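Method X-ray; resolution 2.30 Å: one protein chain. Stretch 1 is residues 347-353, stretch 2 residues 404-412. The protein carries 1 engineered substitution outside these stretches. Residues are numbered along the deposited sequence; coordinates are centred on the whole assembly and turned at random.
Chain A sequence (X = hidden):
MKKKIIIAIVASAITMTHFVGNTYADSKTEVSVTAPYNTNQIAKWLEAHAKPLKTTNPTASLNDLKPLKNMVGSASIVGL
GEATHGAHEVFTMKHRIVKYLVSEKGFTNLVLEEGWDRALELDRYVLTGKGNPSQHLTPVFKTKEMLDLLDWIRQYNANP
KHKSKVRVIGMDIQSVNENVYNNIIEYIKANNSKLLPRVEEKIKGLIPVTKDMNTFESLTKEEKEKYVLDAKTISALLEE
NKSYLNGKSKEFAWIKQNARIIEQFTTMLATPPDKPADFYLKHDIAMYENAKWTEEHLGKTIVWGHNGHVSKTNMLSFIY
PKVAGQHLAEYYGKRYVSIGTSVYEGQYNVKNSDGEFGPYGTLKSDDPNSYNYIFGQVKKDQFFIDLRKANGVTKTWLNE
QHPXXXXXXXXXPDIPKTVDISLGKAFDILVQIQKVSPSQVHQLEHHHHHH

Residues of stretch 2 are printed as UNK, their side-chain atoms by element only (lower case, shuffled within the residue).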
# COMPACT_ATOMS: atom_id res chain seq x y z
N GLN A 347 19.25 0.80 11.55
CA GLN A 347 19.43 -0.28 10.60
C GLN A 347 18.08 -0.85 10.18
O GLN A 347 17.10 -0.76 10.92
CB GLN A 347 20.30 -1.38 11.21
CG GLN A 347 21.63 -0.87 11.71
CD GLN A 347 22.51 -1.96 12.27
OE1 GLN A 347 23.12 -2.73 11.52
NE2 GLN A 347 22.56 -2.06 13.59
N TYR A 348 18.04 -1.44 9.00
CA TYR A 348 16.80 -2.01 8.48
C TYR A 348 17.09 -3.21 7.59
O TYR A 348 18.23 -3.41 7.17
CB TYR A 348 16.07 -0.95 7.65
CG TYR A 348 16.93 -0.29 6.59
CD1 TYR A 348 17.79 0.76 6.92
CD2 TYR A 348 16.91 -0.74 5.27
CE1 TYR A 348 18.60 1.35 5.95
CE2 TYR A 348 17.73 -0.15 4.30
CZ TYR A 348 18.57 0.89 4.65
OH TYR A 348 19.39 1.44 3.71
N ASN A 349 16.06 -4.00 7.33
CA ASN A 349 16.20 -5.16 6.47
C ASN A 349 16.13 -4.71 5.01
O ASN A 349 15.34 -3.84 4.65
CB ASN A 349 15.08 -6.18 6.71
CG ASN A 349 15.27 -6.96 7.99
OD1 ASN A 349 16.36 -7.44 8.29
ND2 ASN A 349 14.19 -7.10 8.76
N VAL A 350 16.98 -5.31 4.19
CA VAL A 350 17.03 -5.01 2.77
C VAL A 350 17.73 -6.18 2.10
O VAL A 350 18.47 -6.91 2.76
CB VAL A 350 17.83 -3.71 2.50
CG1 VAL A 350 19.30 -3.90 2.90
CG2 VAL A 350 17.71 -3.33 1.04
N LYS A 351 17.48 -6.38 0.81
CA LYS A 351 18.13 -7.47 0.09
C LYS A 351 19.57 -7.04 -0.23
O LYS A 351 19.80 -5.95 -0.75
CB LYS A 351 17.38 -7.79 -1.21
CG LYS A 351 16.06 -8.52 -0.98
CD LYS A 351 15.41 -8.91 -2.29
CE LYS A 351 14.15 -9.73 -2.07
NZ LYS A 351 13.35 -9.89 -3.32
N ASN A 352 20.53 -7.90 0.09
CA ASN A 352 21.94 -7.58 -0.14
C ASN A 352 22.42 -7.78 -1.58
O ASN A 352 21.62 -7.99 -2.49
CB ASN A 352 22.85 -8.38 0.80
CG ASN A 352 22.65 -9.87 0.68
OD1 ASN A 352 22.06 -10.36 -0.29
ND2 ASN A 352 23.17 -10.61 1.65
N SER A 353 23.74 -7.72 -1.75
CA SER A 353 24.37 -7.87 -3.06
C SER A 353 24.09 -9.24 -3.66
O SER A 353 24.23 -9.43 -4.87
CB SER A 353 25.88 -7.64 -2.95
OG SER A 353 26.47 -8.51 -2.00
N UNK A 404 16.13 12.66 -0.27
CA UNK A 404 15.48 11.91 0.79
C UNK A 404 15.74 10.44 0.58
O UNK A 404 15.81 9.96 -0.55
c UNK A 404 13.95 12.12 0.82
c UNK A 404 13.32 11.55 -0.46
c UNK A 404 13.37 11.43 2.06
c UNK A 404 11.93 11.83 2.40
N UNK A 405 15.90 9.72 1.69
CA UNK A 405 16.13 8.29 1.68
C UNK A 405 15.06 7.64 0.79
O UNK A 405 13.87 7.89 0.96
c UNK A 405 16.06 7.80 3.13
c UNK A 405 14.84 5.71 3.77
c UNK A 405 17.08 5.51 2.95
c UNK A 405 14.77 4.34 3.95
c UNK A 405 15.86 3.55 3.63
c UNK A 405 15.99 6.31 3.28
c UNK A 405 17.02 4.13 3.13
N UNK A 406 15.47 6.81 -0.16
CA UNK A 406 14.53 6.16 -1.08
C UNK A 406 13.84 4.93 -0.51
O UNK A 406 12.65 4.70 -0.74
c UNK A 406 15.24 5.80 -2.38
N UNK A 407 14.60 4.12 0.22
CA UNK A 407 14.02 2.94 0.84
C UNK A 407 13.62 1.78 -0.06
O UNK A 407 12.67 1.05 0.27
N UNK A 408 14.31 1.59 -1.17
CA UNK A 408 14.00 0.49 -2.07
C UNK A 408 14.39 -0.83 -1.39
O UNK A 408 15.33 -0.89 -0.60
c UNK A 408 14.74 0.63 -3.41
c UNK A 408 14.36 -0.50 -4.36
c UNK A 408 14.36 1.97 -4.06
c UNK A 408 12.85 2.17 -4.17
N UNK A 409 13.64 -1.89 -1.68
CA UNK A 409 13.90 -3.18 -1.04
C UNK A 409 15.19 -3.88 -1.46
O UNK A 409 15.61 -4.86 -0.83
o UNK A 409 12.44 -4.26 -2.64
c UNK A 409 11.47 -3.54 -0.56
c UNK A 409 12.70 -4.11 -1.24
N UNK A 410 15.83 -3.39 -2.52
CA UNK A 410 17.08 -3.98 -2.97
C UNK A 410 18.18 -2.94 -3.03
O UNK A 410 17.96 -1.81 -3.45
o UNK A 410 16.05 -5.73 -4.32
c UNK A 410 18.32 -5.10 -4.86
c UNK A 410 16.95 -4.62 -4.37
N UNK A 411 19.37 -3.33 -2.58
CA UNK A 411 20.55 -2.47 -2.59
C UNK A 411 21.38 -2.95 -3.78
O UNK A 411 21.71 -4.13 -3.87
c UNK A 411 21.35 -2.65 -1.29
c UNK A 411 20.91 -1.04 0.64
c UNK A 411 20.55 -2.36 -0.02
o UNK A 411 20.10 -0.09 0.57
o UNK A 411 22.01 -0.95 1.23
N UNK A 412 21.70 -2.04 -4.70
CA UNK A 412 22.48 -2.43 -5.86
C UNK A 412 23.05 -1.23 -6.59
O UNK A 412 22.57 -0.12 -6.38
O HOH W 1 12.09 -7.02 -4.46

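Position 404 carries four carbons, forked at the first, with one arm two carbons long. That branching at CB with a longer arm is isoleucine, I404. It sits in a strand, buried, and out of reach of stretch 1.

Position 405 shows one carbon leading to a ring of six, with no oxygen at the ring's far end. CA-to-CB points toward stretch 1, and the ring turns its edge to the face of the Y348 ring. An all-carbon six-membered ring names phenylalanine, F405. The centroids are 5.4 Å apart and the planes meet at 67°, an edge-to-face pair; F405 CE1 comes within 3.9 Å of Y348 CZ.

At 406 a single carbon is attached, out of reach of stretch 1: alanine, A406.

Position 407 has no side-chain atom at all and is glycine, G407. Its phi of 71° by itself favours glycine, and an ideal CB here would lie 3.2 Å from F405 CE2. The crowding therefore comes from its own stretch, not from across the contact.

Position 408 repeats the forked four-carbon pattern, one arm two carbons long, so it is isoleucine, I408. CA-to-CB points away from stretch 1; what reaches across is backbone, with I408 O 3.8 Å from V350 CG2.

Position 409 has one carbon carrying an oxygen and a second carbon, the mark of threonine, T409. Its CA-to-CB bond runs sideways, and its main contribution is again backbone: K351 N donates to T409 O at 2.9 Å with a nearly straight angle of 170°. V350 CG2 also packs 3.2 Å from T409 O. One water makes weak hydrogen bonds to K351 NZ and T409 OG1, each at 3.3 Å.

Position 410 has the same three atoms, a carbon bearing one oxygen and one carbon, hence threonine again, T410. CA-to-CB points away, yet T410 OG1 lies 3.8 Å from K351 CD, beside the extended lysine chain.

Position 411 holds three carbons in a row, the third carrying two oxygens. A carboxylate at this distance from the backbone is glutamate, E411. Its aliphatic part covers V350, with E411 CG 3.2 Å from V350 CG2, while E411 OE2 approaches Y348 OH to 3.6 Å near the plane of the tyrosine ring. E411 OE1 is hydrogen-bonded elsewhere in the structure.

Position 412, bare of side-chain atoms, is glycine, G412; it makes no contact with stretch 1.

The contact works by a short backbone clasp with side chains packed beside it. K351 and T410 form a single bridge: K351 N gives to T409 O, and E411 N gives back to K351 O at 3.2 Å, so one residue of stretch 1 is held at both its polar backbone atoms. Y348 and V350, alternate residues of the strand, point toward stretch 2 and meet F405 and E411, while N349 between them points away. The design rule is economical: backbone hydrogen bonds fix K351 against 409 to 411, while Y348 and V350 supply the packing, and K351 breaks the alternation by also starting toward stretch 2.

Stretch 2 404-412: IFAGITTEG
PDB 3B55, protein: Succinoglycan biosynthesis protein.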